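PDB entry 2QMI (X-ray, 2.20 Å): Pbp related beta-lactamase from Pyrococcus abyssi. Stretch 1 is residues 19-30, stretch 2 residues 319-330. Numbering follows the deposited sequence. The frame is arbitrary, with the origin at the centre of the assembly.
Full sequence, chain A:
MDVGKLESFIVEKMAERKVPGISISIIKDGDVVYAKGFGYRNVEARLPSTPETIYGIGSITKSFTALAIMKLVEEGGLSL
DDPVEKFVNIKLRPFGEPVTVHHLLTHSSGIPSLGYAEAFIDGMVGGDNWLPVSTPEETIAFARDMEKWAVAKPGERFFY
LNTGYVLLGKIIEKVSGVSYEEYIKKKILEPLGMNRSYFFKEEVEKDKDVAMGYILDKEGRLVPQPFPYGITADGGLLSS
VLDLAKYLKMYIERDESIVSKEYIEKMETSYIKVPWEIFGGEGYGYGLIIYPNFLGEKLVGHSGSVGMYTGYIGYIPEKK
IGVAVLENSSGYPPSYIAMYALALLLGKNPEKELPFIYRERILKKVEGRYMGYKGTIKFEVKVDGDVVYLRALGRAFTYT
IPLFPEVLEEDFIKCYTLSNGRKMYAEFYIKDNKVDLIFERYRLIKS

Stretch 1, residues 19-30: VPGISISIIKDG
Stretch 2, residues 319-330: KKIGVAVLENSS

Residues 21-28 and 321-327 form neighbouring antiparallel β-strands, their axes 4.7 Å apart at closest approach and their N-to-C directions 169° apart. The register runs from Ile 22 opposite Glu 327 to Lys 28 opposite Ile 321. Phi/psi values stay extended (-152/147 at Ile 22, -112/123 at Ile 27); within the strands, Gly 322 is nearest to full extension (-164/154). Beyond them, Asp 29 (56/-100) and Lys 320 (55/43) take positive phi.

Backbone hydrogen bonds alternate along the ladder in reciprocal pairs: Ser 23 N-Leu 326 O (3.0 Å) with Leu 326 N-Ser 23 O (2.9 Å); Ser 25 N-Ala 324 O (3.0 Å) with Ala 324 N-Ser 25 O (3.2 Å); Ile 27 N-Gly 322 O (3.0 Å) with Gly 322 N-Ile 27 O (3.1 Å). Single bonds, Asn 328 N-Gly 21 O (3.2 Å) and Asp 29 N-Lys 320 O (2.6 Å), extend its ends. At intervening pairs, CA-H groups approach carbonyls, as in Ile 24 CA-Ala 324 O (3.2 Å).

Ile 22, Ile 24, Val 323 and Val 325 pack together on a face that also carries Lys 28 and Glu 327. Ile 24 (chi1 t, chi2 t) places CG1 3.8 Å from Val 325 CG2 and CD1 3.9 Å from Val 323 CG1; both valines are t. Ile 22 (m, t) packs CG1 3.7 Å from CG of Glu 327 (t, t), using the acid's aliphatic part. On the other face, Ser 25 (p) sets OG 3.5 Å from Ala 324 CB, and Ile 27 (m, t) brings CD1 to 4.8 Å from Gly 322 CA, beside the space a glycine CB would enter.

Before the first strand, carbon-to-oxygen packing joins the end of stretch 2: Val 19 (t) places CG1 3.3 Å from Glu 327 OE2, and Pro 20 CD sits 3.2 Å from OG of Ser 329 (p).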

# COMPACT_ATOMS: atom_id res chain seq x y z
N VAL A 19 -8.03 -0.44 30.96
CA VAL A 19 -7.25 -1.22 31.92
C VAL A 19 -7.99 -2.55 32.15
O VAL A 19 -9.19 -2.55 32.40
CB VAL A 19 -7.08 -0.49 33.27
CG1 VAL A 19 -6.17 -1.29 34.19
CG2 VAL A 19 -6.52 0.92 33.04
N PRO A 20 -7.27 -3.68 32.06
CA PRO A 20 -7.85 -5.02 32.24
C PRO A 20 -8.43 -5.29 33.64
O PRO A 20 -9.60 -5.62 33.79
CB PRO A 20 -6.68 -5.96 31.92
CG PRO A 20 -5.77 -5.11 31.05
CD PRO A 20 -5.84 -3.78 31.74
N GLY A 21 -7.58 -5.17 34.66
CA GLY A 21 -8.01 -5.43 36.03
C GLY A 21 -7.23 -4.60 37.04
O GLY A 21 -6.16 -4.09 36.72
N ILE A 22 -7.78 -4.48 38.25
CA ILE A 22 -7.16 -3.70 39.32
C ILE A 22 -7.55 -4.24 40.70
O ILE A 22 -8.66 -4.73 40.90
CB ILE A 22 -7.59 -2.21 39.25
CG1 ILE A 22 -6.75 -1.47 38.21
CG2 ILE A 22 -7.48 -1.56 40.62
CD1 ILE A 22 -7.12 0.01 38.05
N SER A 23 -6.63 -4.14 41.66
CA SER A 23 -6.90 -4.57 43.03
C SER A 23 -6.52 -3.45 43.98
O SER A 23 -5.58 -2.70 43.72
CB SER A 23 -6.10 -5.83 43.37
OG SER A 23 -6.71 -6.98 42.82
N ILE A 24 -7.25 -3.33 45.08
CA ILE A 24 -6.97 -2.29 46.07
C ILE A 24 -7.38 -2.71 47.48
O ILE A 24 -8.40 -3.38 47.68
CB ILE A 24 -7.71 -0.97 45.71
CG1 ILE A 24 -7.40 0.12 46.74
CG2 ILE A 24 -9.21 -1.23 45.64
CD1 ILE A 24 -8.02 1.48 46.42
N SER A 25 -6.56 -2.34 48.46
CA SER A 25 -6.86 -2.64 49.85
C SER A 25 -6.67 -1.35 50.63
O SER A 25 -5.80 -0.54 50.30
CB SER A 25 -5.96 -3.75 50.39
OG SER A 25 -4.60 -3.38 50.36
N ILE A 26 -7.51 -1.12 51.64
CA ILE A 26 -7.41 0.09 52.45
C ILE A 26 -7.24 -0.22 53.93
O ILE A 26 -7.94 -1.07 54.48
CB ILE A 26 -8.67 0.98 52.31
CG1 ILE A 26 -8.96 1.25 50.84
CG2 ILE A 26 -8.45 2.31 53.03
CD1 ILE A 26 -10.16 2.17 50.63
N ILE A 27 -6.31 0.49 54.57
CA ILE A 27 -6.03 0.31 55.98
C ILE A 27 -6.44 1.54 56.80
O ILE A 27 -5.97 2.65 56.54
CB ILE A 27 -4.53 0.11 56.25
CG1 ILE A 27 -3.94 -0.91 55.28
CG2 ILE A 27 -4.33 -0.36 57.68
CD1 ILE A 27 -2.46 -1.07 55.42
N LYS A 28 -7.30 1.31 57.78
CA LYS A 28 -7.77 2.36 58.69
C LYS A 28 -7.18 1.93 60.03
O LYS A 28 -7.66 0.97 60.64
CB LYS A 28 -9.29 2.35 58.77
CG LYS A 28 -9.90 3.49 59.58
CD LYS A 28 -10.21 4.69 58.70
CE LYS A 28 -11.09 5.70 59.42
NZ LYS A 28 -10.47 6.21 60.69
N ASP A 29 -6.14 2.64 60.45
CA ASP A 29 -5.40 2.35 61.68
C ASP A 29 -4.84 0.92 61.74
O ASP A 29 -3.79 0.65 61.12
CB ASP A 29 -6.22 2.69 62.96
CG ASP A 29 -7.59 2.03 63.00
OD1 ASP A 29 -7.66 0.79 63.09
OD2 ASP A 29 -8.61 2.77 62.95
N GLY A 30 -5.51 0.01 62.44
CA GLY A 30 -4.98 -1.34 62.53
C GLY A 30 -5.77 -2.44 61.85
O GLY A 30 -5.69 -3.61 62.24
N LYS A 319 -2.27 9.93 60.48
CA LYS A 319 -3.69 9.59 60.49
C LYS A 319 -3.91 8.09 60.50
O LYS A 319 -5.05 7.62 60.48
CB LYS A 319 -4.38 10.20 59.26
CG LYS A 319 -4.51 11.72 59.30
CD LYS A 319 -5.50 12.17 60.38
CE LYS A 319 -5.60 13.70 60.46
NZ LYS A 319 -4.31 14.34 60.88
N LYS A 320 -2.81 7.34 60.52
CA LYS A 320 -2.85 5.88 60.53
C LYS A 320 -3.65 5.26 59.39
O LYS A 320 -4.39 4.31 59.58
CB LYS A 320 -3.37 5.38 61.87
CG LYS A 320 -2.31 5.46 62.96
CD LYS A 320 -2.81 4.89 64.27
CE LYS A 320 -3.94 5.74 64.84
NZ LYS A 320 -4.41 5.19 66.15
N ILE A 321 -3.47 5.80 58.19
CA ILE A 321 -4.16 5.28 57.02
C ILE A 321 -3.14 4.86 55.96
O ILE A 321 -1.99 5.32 55.97
CB ILE A 321 -5.13 6.35 56.44
CG1 ILE A 321 -4.42 7.70 56.35
CG2 ILE A 321 -6.39 6.44 57.32
CD1 ILE A 321 -5.25 8.81 55.73
N GLY A 322 -3.54 3.98 55.06
CA GLY A 322 -2.63 3.52 54.02
C GLY A 322 -3.40 2.86 52.90
O GLY A 322 -4.50 2.34 53.12
N VAL A 323 -2.83 2.86 51.69
CA VAL A 323 -3.49 2.27 50.54
C VAL A 323 -2.54 1.52 49.61
O VAL A 323 -1.41 1.97 49.34
CB VAL A 323 -4.23 3.34 49.70
CG1 VAL A 323 -5.09 2.67 48.62
CG2 VAL A 323 -5.09 4.21 50.61
N ALA A 324 -2.99 0.37 49.12
CA ALA A 324 -2.22 -0.43 48.20
C ALA A 324 -3.08 -0.66 46.96
O ALA A 324 -4.24 -1.06 47.08
CB ALA A 324 -1.85 -1.76 48.84
N VAL A 325 -2.51 -0.37 45.80
CA VAL A 325 -3.19 -0.55 44.51
C VAL A 325 -2.28 -1.28 43.51
O VAL A 325 -1.13 -0.87 43.28
CB VAL A 325 -3.58 0.81 43.89
CG1 VAL A 325 -4.29 0.60 42.55
CG2 VAL A 325 -4.47 1.58 44.85
N LEU A 326 -2.79 -2.36 42.94
CA LEU A 326 -2.03 -3.13 41.95
C LEU A 326 -2.80 -3.12 40.63
O LEU A 326 -4.02 -3.14 40.62
CB LEU A 326 -1.80 -4.56 42.45
CG LEU A 326 -0.85 -4.66 43.64
CD1 LEU A 326 -0.61 -6.11 44.02
CD2 LEU A 326 0.47 -3.98 43.29
N GLU A 327 -2.07 -3.10 39.52
CA GLU A 327 -2.70 -3.04 38.21
C GLU A 327 -2.08 -3.95 37.15
O GLU A 327 -0.86 -4.10 37.05
CB GLU A 327 -2.70 -1.60 37.71
CG GLU A 327 -3.54 -1.36 36.47
CD GLU A 327 -3.52 0.09 36.03
OE1 GLU A 327 -3.69 0.97 36.90
OE2 GLU A 327 -3.33 0.33 34.81
N ASN A 328 -2.97 -4.52 36.33
CA ASN A 328 -2.68 -5.44 35.24
C ASN A 328 -2.09 -4.82 33.97
O ASN A 328 -2.11 -5.44 32.92
CB ASN A 328 -3.98 -6.15 34.85
CG ASN A 328 -3.83 -7.64 34.82
OD1 ASN A 328 -2.81 -8.16 35.25
ND2 ASN A 328 -4.84 -8.34 34.31
N SER A 329 -1.58 -3.59 34.08
CA SER A 329 -1.00 -2.88 32.94
C SER A 329 -0.57 -1.50 33.42
O SER A 329 -0.43 -1.27 34.62
CB SER A 329 -2.02 -2.75 31.80
OG SER A 329 -3.19 -2.06 32.24
N SER A 330 -0.35 -0.58 32.49
CA SER A 330 0.04 0.78 32.86
C SER A 330 -0.93 1.77 32.23
O SER A 330 -0.56 2.89 31.88
CB SER A 330 1.46 1.09 32.41
OG SER A 330 1.53 1.22 31.00